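Local atomic coordinates of 24-sterol C-methyltransferase (Haloferax volcanii, PDB entry 6F5Z), a protein that is a putative S-adenosylmethionine-dependent methyltransferase, seen with S-adenosyl-L-homocysteine bound and in complex with the Trm112 activator protein. Residues B[20-31]-B[49-57]; B[65-75]-B[88-99]. All blocks are in the same frame, centred on the assembly; numbering follows the deposited sequence.

Contact 1 (B[20-31]-B[49-57]); sequences EDRHWHTAKHAL and SGYALRALR. With SAH (S-adenosyl-L-homocysteine), chain G.
Tyr51 carries its ring between its own backbone N and carbonyl carbon (chi1 72°), which sends it across to helix 16-33, while Glu20, with CG opposite its backbone N (chi1 164°), runs extended past it the other way. The tyrosine is a knob in a hole made by Glu20, His23, Trp24 and Ala27: Glu20 CG lies 3.6 Å from Tyr51 CD2, Trp24 CE3 comes to 3.8 Å from Tyr51 CD1, and the Ala27 methyl meets the ring edge. At the far end Tyr51 OH donates to SAH O (2.7 Å), and His23 ND1 gives a nearly straight bond to SAH OXT (2.8 Å, 169°), so each helix holds one oxygen of the ligand carboxylate. Helix 51-60 is the one that follows the first strand of the Rossmann-like methyltransferase domain, and helix 16-33 packs against it. At the Glu20 end of the pair Ser49 OG donates to Glu20 OE1 (2.7 Å), on the anti side but well out of the carboxylate plane. Water 1 links Glu20 OE2 to Arg54 NH2. Arg54 turns back so that NH1 and NH2 both grip Ser49 O, consistent with holding the turn before the helix. Deeper in, Leu31 CD2 reaches Leu56 CG at 3.9 Å, crossing it at about a right angle.

Contact 2 (B[65-75]-B[88-99]); sequences GFGLDGSPEMV and SFLVGDFDDLPF. With SAH (S-adenosyl-L-homocysteine), chain G.
Gly65 O is gripped twice by Ser88: the backbone N comes in at 2.8 Å, tilted from the carbonyl plane, and OG lies in that plane on a lone pair. This belongs to the pairing of parallel strands 64-69 and 87-91, joined through helix 72-80 in a beta-alpha-beta crossover of the Rossmann-like methyltransferase fold. The bonds continue through Gly67 and Leu90 to Asp69 O, which takes Gly92 N from above its carbonyl plane. On one face Phe66 receives the edge of Phe99 in a T-shaped stack, centroids 5.3 Å apart and planes at 74°. Further along that face Leu68 holds CG opposite its backbone N (chi1 178°) and splits its methyls: CD1 meets Pro98 CD tip to tip at 3.7 Å, CD2 the edge of Phe94. On the other face Val75 of helix 72-80 packs with its CB 3.8 Å from Phe89 CB and its CG2 on Val91 CG2. The strand end at Asp69 and the loop after strand 87-91 hold the ligand. Asp69 takes both ribose hydroxyls, O2' on OD1 (2.6 Å) and O3' on OD2, and OD1 also accepts from Ser71 N, closing an Asx turn. Phe94 lays a ring face on the adenine while its backbone N donates to SAH N1 at 3.3 Å.

Contact 1 closes before contact 2 opens, and their centres lie about 17 Å apart. Helix 51-60 leads directly into strand 64-69, so the two share one run of the Rossmann-like domain, with Leu53 CD1 of the first packing 3.5 Å from Gly67 N of the second and Gly50 resting near the ring of Phe89. Contact 1 packs on part of one face of the seven-stranded sheet, over strands 41-45, 87-91 and 104-110; contact 2 forms its edge within this chain, where the UPF0434 family protein packs alongside, on Phe66 and Val91 among others. Both meet on the same ligand: contact 1 holds the carboxylate end and contact 2 the ribose and adenine, so the pocket spans the two.

Contact 1 (B[20-31]-B[49-57])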
# COMPACT_ATOMS: atom_id res chain seq x y z
N GLU B 20 -4.01 23.73 1.22
CA GLU B 20 -3.13 22.91 2.05
C GLU B 20 -3.84 22.53 3.33
O GLU B 20 -3.85 21.36 3.72
CB GLU B 20 -1.83 23.70 2.32
CG GLU B 20 -1.00 23.13 3.46
CD GLU B 20 0.27 23.90 3.78
OE1 GLU B 20 0.78 24.63 2.90
OE2 GLU B 20 0.79 23.68 4.90
N ASP B 21 -4.44 23.53 4.01
CA ASP B 21 -5.07 23.22 5.30
C ASP B 21 -6.20 22.20 5.20
O ASP B 21 -6.33 21.33 6.07
CB ASP B 21 -5.55 24.51 5.99
CG ASP B 21 -4.41 25.43 6.44
OD1 ASP B 21 -3.29 24.91 6.68
OD2 ASP B 21 -4.65 26.65 6.55
N ARG B 22 -6.98 22.29 4.12
CA ARG B 22 -8.09 21.35 3.91
C ARG B 22 -7.55 19.96 3.49
O ARG B 22 -7.94 18.94 4.05
CB ARG B 22 -9.05 21.85 2.82
CG ARG B 22 -9.82 23.12 3.23
CD ARG B 22 -10.94 23.49 2.27
NE ARG B 22 -10.45 23.84 0.93
CZ ARG B 22 -10.00 25.04 0.57
NH1 ARG B 22 -9.58 25.24 -0.67
NH2 ARG B 22 -9.95 26.03 1.44
N HIS B 23 -6.65 19.95 2.50
CA HIS B 23 -6.15 18.70 1.95
C HIS B 23 -5.29 17.93 2.92
O HIS B 23 -5.27 16.69 2.89
CB HIS B 23 -5.41 18.96 0.64
CG HIS B 23 -6.34 19.52 -0.38
ND1 HIS B 23 -5.89 20.29 -1.44
CD2 HIS B 23 -7.70 19.45 -0.45
CE1 HIS B 23 -6.98 20.65 -2.11
NE2 HIS B 23 -8.08 20.16 -1.56
N TRP B 24 -4.59 18.65 3.83
CA TRP B 24 -3.76 17.98 4.83
C TRP B 24 -4.56 17.00 5.68
O TRP B 24 -4.00 16.00 6.16
CB TRP B 24 -3.15 19.04 5.78
CG TRP B 24 -2.26 18.45 6.84
CD1 TRP B 24 -2.46 18.49 8.19
CD2 TRP B 24 -1.00 17.80 6.64
NE1 TRP B 24 -1.41 17.91 8.85
CE2 TRP B 24 -0.48 17.49 7.91
CE3 TRP B 24 -0.24 17.48 5.49
CZ2 TRP B 24 0.74 16.82 8.07
CZ3 TRP B 24 0.96 16.81 5.65
CH2 TRP B 24 1.44 16.47 6.92
N HIS B 25 -5.87 17.28 5.90
CA HIS B 25 -6.68 16.38 6.73
C HIS B 25 -6.59 14.93 6.29
O HIS B 25 -6.62 14.03 7.14
CB HIS B 25 -8.16 16.76 6.68
CG HIS B 25 -8.48 18.13 7.19
ND1 HIS B 25 -9.72 18.71 6.94
CD2 HIS B 25 -7.71 19.02 7.87
CE1 HIS B 25 -9.68 19.91 7.51
NE2 HIS B 25 -8.50 20.16 8.05
N THR B 26 -6.49 14.70 4.97
CA THR B 26 -6.37 13.30 4.51
C THR B 26 -4.96 13.04 3.98
O THR B 26 -4.45 11.91 4.10
CB THR B 26 -7.42 12.97 3.46
OG1 THR B 26 -7.28 13.85 2.34
CG2 THR B 26 -8.83 13.04 4.03
N ALA B 27 -4.33 14.06 3.35
CA ALA B 27 -2.97 13.87 2.80
C ALA B 27 -1.99 13.42 3.86
O ALA B 27 -1.07 12.63 3.56
CB ALA B 27 -2.45 15.16 2.17
N LYS B 28 -2.15 13.89 5.12
CA LYS B 28 -1.19 13.48 6.14
C LYS B 28 -1.15 11.96 6.27
O LYS B 28 -0.06 11.42 6.53
CB LYS B 28 -1.54 14.13 7.48
CG LYS B 28 -2.84 13.70 8.11
CD LYS B 28 -3.11 14.49 9.41
CE LYS B 28 -4.42 14.10 10.04
NZ LYS B 28 -4.78 15.02 11.16
N HIS B 29 -2.30 11.28 6.13
CA HIS B 29 -2.37 9.83 6.30
C HIS B 29 -1.80 9.13 5.10
O HIS B 29 -1.12 8.10 5.25
CB HIS B 29 -3.81 9.37 6.52
CG HIS B 29 -4.38 9.85 7.81
ND1 HIS B 29 -3.82 9.50 9.02
CD2 HIS B 29 -5.44 10.67 8.03
CE1 HIS B 29 -4.58 10.06 9.95
NE2 HIS B 29 -5.55 10.81 9.41
N ALA B 30 -2.07 9.65 3.90
CA ALA B 30 -1.54 9.01 2.68
C ALA B 30 -0.01 9.17 2.64
O ALA B 30 0.70 8.22 2.33
CB ALA B 30 -2.16 9.65 1.44
N LEU B 31 0.51 10.35 3.00
CA LEU B 31 1.95 10.58 2.99
C LEU B 31 2.65 9.66 3.96
O LEU B 31 3.75 9.15 3.67
CB LEU B 31 2.27 12.04 3.36
CG LEU B 31 1.87 13.02 2.28
CD1 LEU B 31 1.74 14.47 2.83
CD2 LEU B 31 2.85 13.00 1.12
N SER B 49 0.95 24.47 -2.72
CA SER B 49 1.84 25.19 -1.78
C SER B 49 3.16 24.45 -1.51
O SER B 49 4.01 24.99 -0.80
CB SER B 49 1.16 25.41 -0.42
OG SER B 49 1.14 24.19 0.29
N GLY B 50 3.30 23.22 -2.02
CA GLY B 50 4.50 22.41 -1.80
C GLY B 50 4.51 21.66 -0.47
O GLY B 50 5.53 21.05 -0.14
N TYR B 51 3.40 21.65 0.27
CA TYR B 51 3.39 21.08 1.61
C TYR B 51 3.77 19.60 1.67
O TYR B 51 4.30 19.14 2.68
CB TYR B 51 2.05 21.33 2.32
CG TYR B 51 0.91 20.50 1.75
CD1 TYR B 51 0.68 19.20 2.20
CD2 TYR B 51 0.09 21.00 0.74
CE1 TYR B 51 -0.36 18.42 1.68
CE2 TYR B 51 -0.94 20.23 0.19
CZ TYR B 51 -1.15 18.93 0.66
OH TYR B 51 -2.12 18.13 0.09
N ALA B 52 3.43 18.84 0.61
CA ALA B 52 3.70 17.40 0.66
C ALA B 52 5.19 17.14 0.68
O ALA B 52 5.64 16.25 1.40
CB ALA B 52 3.08 16.73 -0.54
N LEU B 53 5.98 17.90 -0.10
CA LEU B 53 7.42 17.73 -0.09
C LEU B 53 8.00 18.12 1.25
O LEU B 53 8.90 17.45 1.76
CB LEU B 53 8.11 18.53 -1.20
CG LEU B 53 7.79 18.08 -2.62
CD1 LEU B 53 8.43 19.02 -3.62
CD2 LEU B 53 8.30 16.63 -2.86
N ARG B 54 7.52 19.23 1.82
CA ARG B 54 8.04 19.64 3.14
C ARG B 54 7.70 18.59 4.20
O ARG B 54 8.55 18.29 5.03
CB ARG B 54 7.51 21.01 3.54
CG ARG B 54 8.10 22.11 2.69
CD ARG B 54 7.74 23.55 3.14
NE ARG B 54 6.28 23.80 3.10
CZ ARG B 54 5.63 24.19 2.02
NH1 ARG B 54 6.28 24.42 0.88
NH2 ARG B 54 4.32 24.40 2.07
N ALA B 55 6.48 18.01 4.16
CA ALA B 55 6.08 16.97 5.10
C ALA B 55 6.93 15.72 4.91
O ALA B 55 7.36 15.12 5.90
CB ALA B 55 4.60 16.62 4.92
N LEU B 56 7.21 15.34 3.64
CA LEU B 56 8.05 14.16 3.43
C LEU B 56 9.47 14.37 3.90
O LEU B 56 10.11 13.42 4.39
CB LEU B 56 8.02 13.73 1.97
CG LEU B 56 6.69 13.08 1.52
CD1 LEU B 56 6.66 12.91 0.00
CD2 LEU B 56 6.42 11.76 2.26
N ARG B 57 10.01 15.58 3.73
CA ARG B 57 11.38 15.84 4.22
C ARG B 57 11.43 15.84 5.75
O ARG B 57 12.29 15.18 6.34
CB ARG B 57 11.88 17.17 3.67
CG ARG B 57 13.32 17.47 4.03
CD ARG B 57 13.81 18.62 3.18
NE ARG B 57 15.17 19.03 3.57
CZ ARG B 57 15.42 19.91 4.53
NH1 ARG B 57 14.42 20.52 5.17
NH2 ARG B 57 16.68 20.22 4.84
N SAH G . -1.45 19.19 -4.35
CA SAH G . -1.93 20.50 -3.83
CB SAH G . -2.66 21.40 -4.91
CG SAH G . -3.95 20.78 -5.44
SD SAH G . -4.74 21.88 -6.66
C SAH G . -2.87 20.34 -2.61
O SAH G . -3.05 19.10 -2.23
OXT SAH G . -3.37 21.29 -2.05
C5' SAH G . -4.15 21.24 -8.24
C4' SAH G . -2.75 21.69 -8.60
O4' SAH G . -2.36 21.02 -9.82
C3' SAH G . -2.70 23.20 -8.89
O3' SAH G . -1.64 23.86 -8.19
C2' SAH G . -2.64 23.26 -10.42
O2' SAH G . -1.98 24.41 -10.95
C1' SAH G . -1.91 21.97 -10.77
N9 SAH G . -2.20 21.44 -12.10
C8 SAH G . -3.44 21.15 -12.62
N7 SAH G . -3.41 20.64 -13.83
C5 SAH G . -2.06 20.59 -14.13
C6 SAH G . -1.35 20.16 -15.28
N6 SAH G . -1.94 19.70 -16.39
N1 SAH G . 0.00 20.25 -15.25
C2 SAH G . 0.60 20.77 -14.17
N3 SAH G . 0.04 21.21 -13.04
C4 SAH G . -1.30 21.09 -13.08
O HOH W 1 3.49 23.46 4.83

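Contact 2 (B[65-75]-B[88-99])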
# COMPACT_ATOMS: atom_id res chain seq x y z
N GLY B 65 13.64 16.85 -3.64
CA GLY B 65 12.23 16.94 -3.99
C GLY B 65 12.02 17.90 -5.13
O GLY B 65 12.75 18.91 -5.22
N PHE B 66 11.07 17.55 -6.03
CA PHE B 66 10.74 18.42 -7.15
C PHE B 66 9.24 18.63 -7.14
O PHE B 66 8.50 17.65 -7.27
CB PHE B 66 11.12 17.81 -8.50
CG PHE B 66 12.58 17.53 -8.68
CD1 PHE B 66 13.16 16.38 -8.14
CD2 PHE B 66 13.39 18.41 -9.38
CE1 PHE B 66 14.53 16.15 -8.26
CE2 PHE B 66 14.76 18.16 -9.54
CZ PHE B 66 15.32 17.03 -8.97
N GLY B 67 8.81 19.88 -6.96
CA GLY B 67 7.40 20.23 -6.95
C GLY B 67 7.06 20.86 -8.29
O GLY B 67 7.53 21.97 -8.61
N LEU B 68 6.34 20.11 -9.12
CA LEU B 68 6.00 20.53 -10.48
C LEU B 68 4.58 21.11 -10.47
O LEU B 68 3.67 20.54 -9.85
CB LEU B 68 6.09 19.31 -11.44
CG LEU B 68 5.71 19.56 -12.91
CD1 LEU B 68 6.51 18.69 -13.83
CD2 LEU B 68 4.20 19.24 -13.19
N ASP B 69 4.38 22.25 -11.16
CA ASP B 69 3.05 22.85 -11.23
C ASP B 69 2.95 23.61 -12.53
O ASP B 69 3.94 24.14 -13.02
CB ASP B 69 2.75 23.75 -10.03
CG ASP B 69 1.28 23.83 -9.77
OD1 ASP B 69 0.58 24.61 -10.48
OD2 ASP B 69 0.80 23.10 -8.88
N GLY B 70 1.77 23.63 -13.12
CA GLY B 70 1.58 24.37 -14.36
C GLY B 70 1.33 25.86 -14.13
O GLY B 70 1.24 26.62 -15.10
N SER B 71 1.15 26.27 -12.86
CA SER B 71 0.94 27.66 -12.47
C SER B 71 2.25 28.28 -11.96
O SER B 71 2.70 27.93 -10.86
CB SER B 71 -0.15 27.78 -11.40
OG SER B 71 -0.11 29.05 -10.76
N PRO B 72 2.85 29.25 -12.71
CA PRO B 72 4.09 29.89 -12.22
C PRO B 72 3.92 30.57 -10.86
O PRO B 72 4.84 30.50 -10.04
CB PRO B 72 4.44 30.89 -13.33
CG PRO B 72 3.76 30.33 -14.56
CD PRO B 72 2.48 29.75 -14.04
N GLU B 73 2.75 31.18 -10.60
CA GLU B 73 2.46 31.84 -9.31
C GLU B 73 2.44 30.81 -8.16
O GLU B 73 2.93 31.08 -7.06
CB GLU B 73 1.10 32.57 -9.37
CG GLU B 73 1.12 33.85 -10.19
CD GLU B 73 0.80 33.75 -11.67
OE1 GLU B 73 0.28 34.74 -12.22
OE2 GLU B 73 1.07 32.68 -12.28
N MET B 74 1.87 29.62 -8.45
CA MET B 74 1.81 28.56 -7.46
C MET B 74 3.22 28.12 -7.01
O MET B 74 3.46 28.02 -5.80
CB MET B 74 1.04 27.36 -8.01
CG MET B 74 0.51 26.46 -6.96
SD MET B 74 -0.81 27.14 -5.90
CE MET B 74 -2.27 27.00 -7.00
N VAL B 75 4.12 27.87 -7.97
CA VAL B 75 5.46 27.42 -7.56
C VAL B 75 6.30 28.56 -6.98
O VAL B 75 7.12 28.28 -6.12
CB VAL B 75 6.24 26.61 -8.59
CG1 VAL B 75 5.75 25.16 -8.61
CG2 VAL B 75 6.16 27.25 -9.98
N SER B 88 13.01 21.64 -4.56
CA SER B 88 12.98 22.62 -5.64
C SER B 88 11.64 22.59 -6.31
O SER B 88 10.86 21.64 -6.13
CB SER B 88 14.05 22.31 -6.67
OG SER B 88 13.79 21.05 -7.28
N PHE B 89 11.36 23.66 -7.06
CA PHE B 89 10.08 23.85 -7.75
C PHE B 89 10.29 24.24 -9.19
O PHE B 89 11.29 24.89 -9.55
CB PHE B 89 9.24 24.90 -6.99
CG PHE B 89 8.94 24.43 -5.59
CD1 PHE B 89 7.92 23.50 -5.35
CD2 PHE B 89 9.75 24.81 -4.52
CE1 PHE B 89 7.70 22.99 -4.07
CE2 PHE B 89 9.53 24.30 -3.23
CZ PHE B 89 8.50 23.40 -3.01
N LEU B 90 9.37 23.81 -10.05
CA LEU B 90 9.47 24.06 -11.49
C LEU B 90 8.09 24.14 -12.10
O LEU B 90 7.11 23.56 -11.58
CB LEU B 90 10.31 22.95 -12.19
CG LEU B 90 9.72 21.52 -12.18
CD1 LEU B 90 10.10 20.77 -13.44
CD2 LEU B 90 10.17 20.70 -10.96
N VAL B 91 8.02 24.87 -13.21
CA VAL B 91 6.80 24.94 -13.99
C VAL B 91 6.86 23.78 -14.99
O VAL B 91 7.86 23.60 -15.69
CB VAL B 91 6.62 26.31 -14.72
CG1 VAL B 91 5.22 26.46 -15.32
CG2 VAL B 91 6.88 27.47 -13.75
N GLY B 92 5.78 23.02 -15.09
CA GLY B 92 5.72 21.92 -16.02
C GLY B 92 4.29 21.48 -16.26
O GLY B 92 3.35 22.05 -15.66
N ASP B 93 4.13 20.47 -17.11
CA ASP B 93 2.81 19.96 -17.45
C ASP B 93 2.78 18.45 -17.34
O ASP B 93 3.72 17.78 -17.73
CB ASP B 93 2.38 20.42 -18.86
CG ASP B 93 0.94 20.04 -19.17
OD1 ASP B 93 0.03 20.67 -18.61
OD2 ASP B 93 0.73 19.01 -19.88
N PHE B 94 1.64 17.94 -16.87
CA PHE B 94 1.45 16.52 -16.66
C PHE B 94 1.56 15.68 -17.91
O PHE B 94 1.73 14.46 -17.80
CB PHE B 94 0.08 16.26 -16.02
CG PHE B 94 -0.13 16.82 -14.64
CD1 PHE B 94 0.95 17.23 -13.87
CD2 PHE B 94 -1.40 16.87 -14.08
CE1 PHE B 94 0.75 17.77 -12.61
CE2 PHE B 94 -1.60 17.39 -12.81
CZ PHE B 94 -0.52 17.81 -12.07
N ASP B 95 1.43 16.30 -19.10
CA ASP B 95 1.51 15.49 -20.31
C ASP B 95 2.91 15.23 -20.80
O ASP B 95 3.10 14.37 -21.67
CB ASP B 95 0.65 16.09 -21.44
CG ASP B 95 0.12 15.05 -22.41
OD1 ASP B 95 -0.44 14.04 -21.94
OD2 ASP B 95 0.26 15.25 -23.63
N ASP B 96 3.92 15.94 -20.26
CA ASP B 96 5.30 15.72 -20.71
C ASP B 96 6.20 16.01 -19.53
O ASP B 96 6.54 17.18 -19.29
CB ASP B 96 5.65 16.67 -21.89
CG ASP B 96 4.90 16.38 -23.19
OD1 ASP B 96 5.20 15.35 -23.82
OD2 ASP B 96 4.01 17.18 -23.55
N LEU B 97 6.52 14.97 -18.74
CA LEU B 97 7.32 15.19 -17.52
C LEU B 97 8.79 15.36 -17.87
O LEU B 97 9.38 14.48 -18.51
CB LEU B 97 7.12 14.08 -16.49
CG LEU B 97 5.65 13.81 -16.11
CD1 LEU B 97 5.55 12.65 -15.07
CD2 LEU B 97 4.96 15.09 -15.59
N PRO B 98 9.39 16.45 -17.35
CA PRO B 98 10.76 16.81 -17.73
C PRO B 98 11.81 16.13 -16.87
O PRO B 98 12.76 16.77 -16.41
CB PRO B 98 10.76 18.34 -17.60
CG PRO B 98 9.86 18.59 -16.43
CD PRO B 98 8.77 17.54 -16.56
N PHE B 99 11.64 14.82 -16.67
CA PHE B 99 12.57 14.00 -15.91
C PHE B 99 13.00 12.82 -16.71
O PHE B 99 12.21 12.25 -17.50
CB PHE B 99 11.94 13.49 -14.60
CG PHE B 99 11.45 14.61 -13.73
CD1 PHE B 99 12.31 15.26 -12.85
CD2 PHE B 99 10.12 15.01 -13.77
CE1 PHE B 99 11.86 16.34 -12.10
CE2 PHE B 99 9.67 16.08 -12.99
CZ PHE B 99 10.55 16.75 -12.18
N SAH G . -1.45 19.19 -4.35
CA SAH G . -1.93 20.50 -3.83
CB SAH G . -2.66 21.40 -4.91
CG SAH G . -3.95 20.78 -5.44
SD SAH G . -4.74 21.88 -6.66
C SAH G . -2.87 20.34 -2.61
O SAH G . -3.05 19.10 -2.23
OXT SAH G . -3.37 21.29 -2.05
C5' SAH G . -4.15 21.24 -8.24
C4' SAH G . -2.75 21.69 -8.60
O4' SAH G . -2.36 21.02 -9.82
C3' SAH G . -2.70 23.20 -8.89
O3' SAH G . -1.64 23.86 -8.19
C2' SAH G . -2.64 23.26 -10.42
O2' SAH G . -1.98 24.41 -10.95
C1' SAH G . -1.91 21.97 -10.77
N9 SAH G . -2.20 21.44 -12.10
C8 SAH G . -3.44 21.15 -12.62
N7 SAH G . -3.41 20.64 -13.83
C5 SAH G . -2.06 20.59 -14.13
C6 SAH G . -1.35 20.16 -15.28
N6 SAH G . -1.94 19.70 -16.39
N1 SAH G . 0.00 20.25 -15.25
C2 SAH G . 0.60 20.77 -14.17
N3 SAH G . 0.04 21.21 -13.04
C4 SAH G . -1.30 21.09 -13.08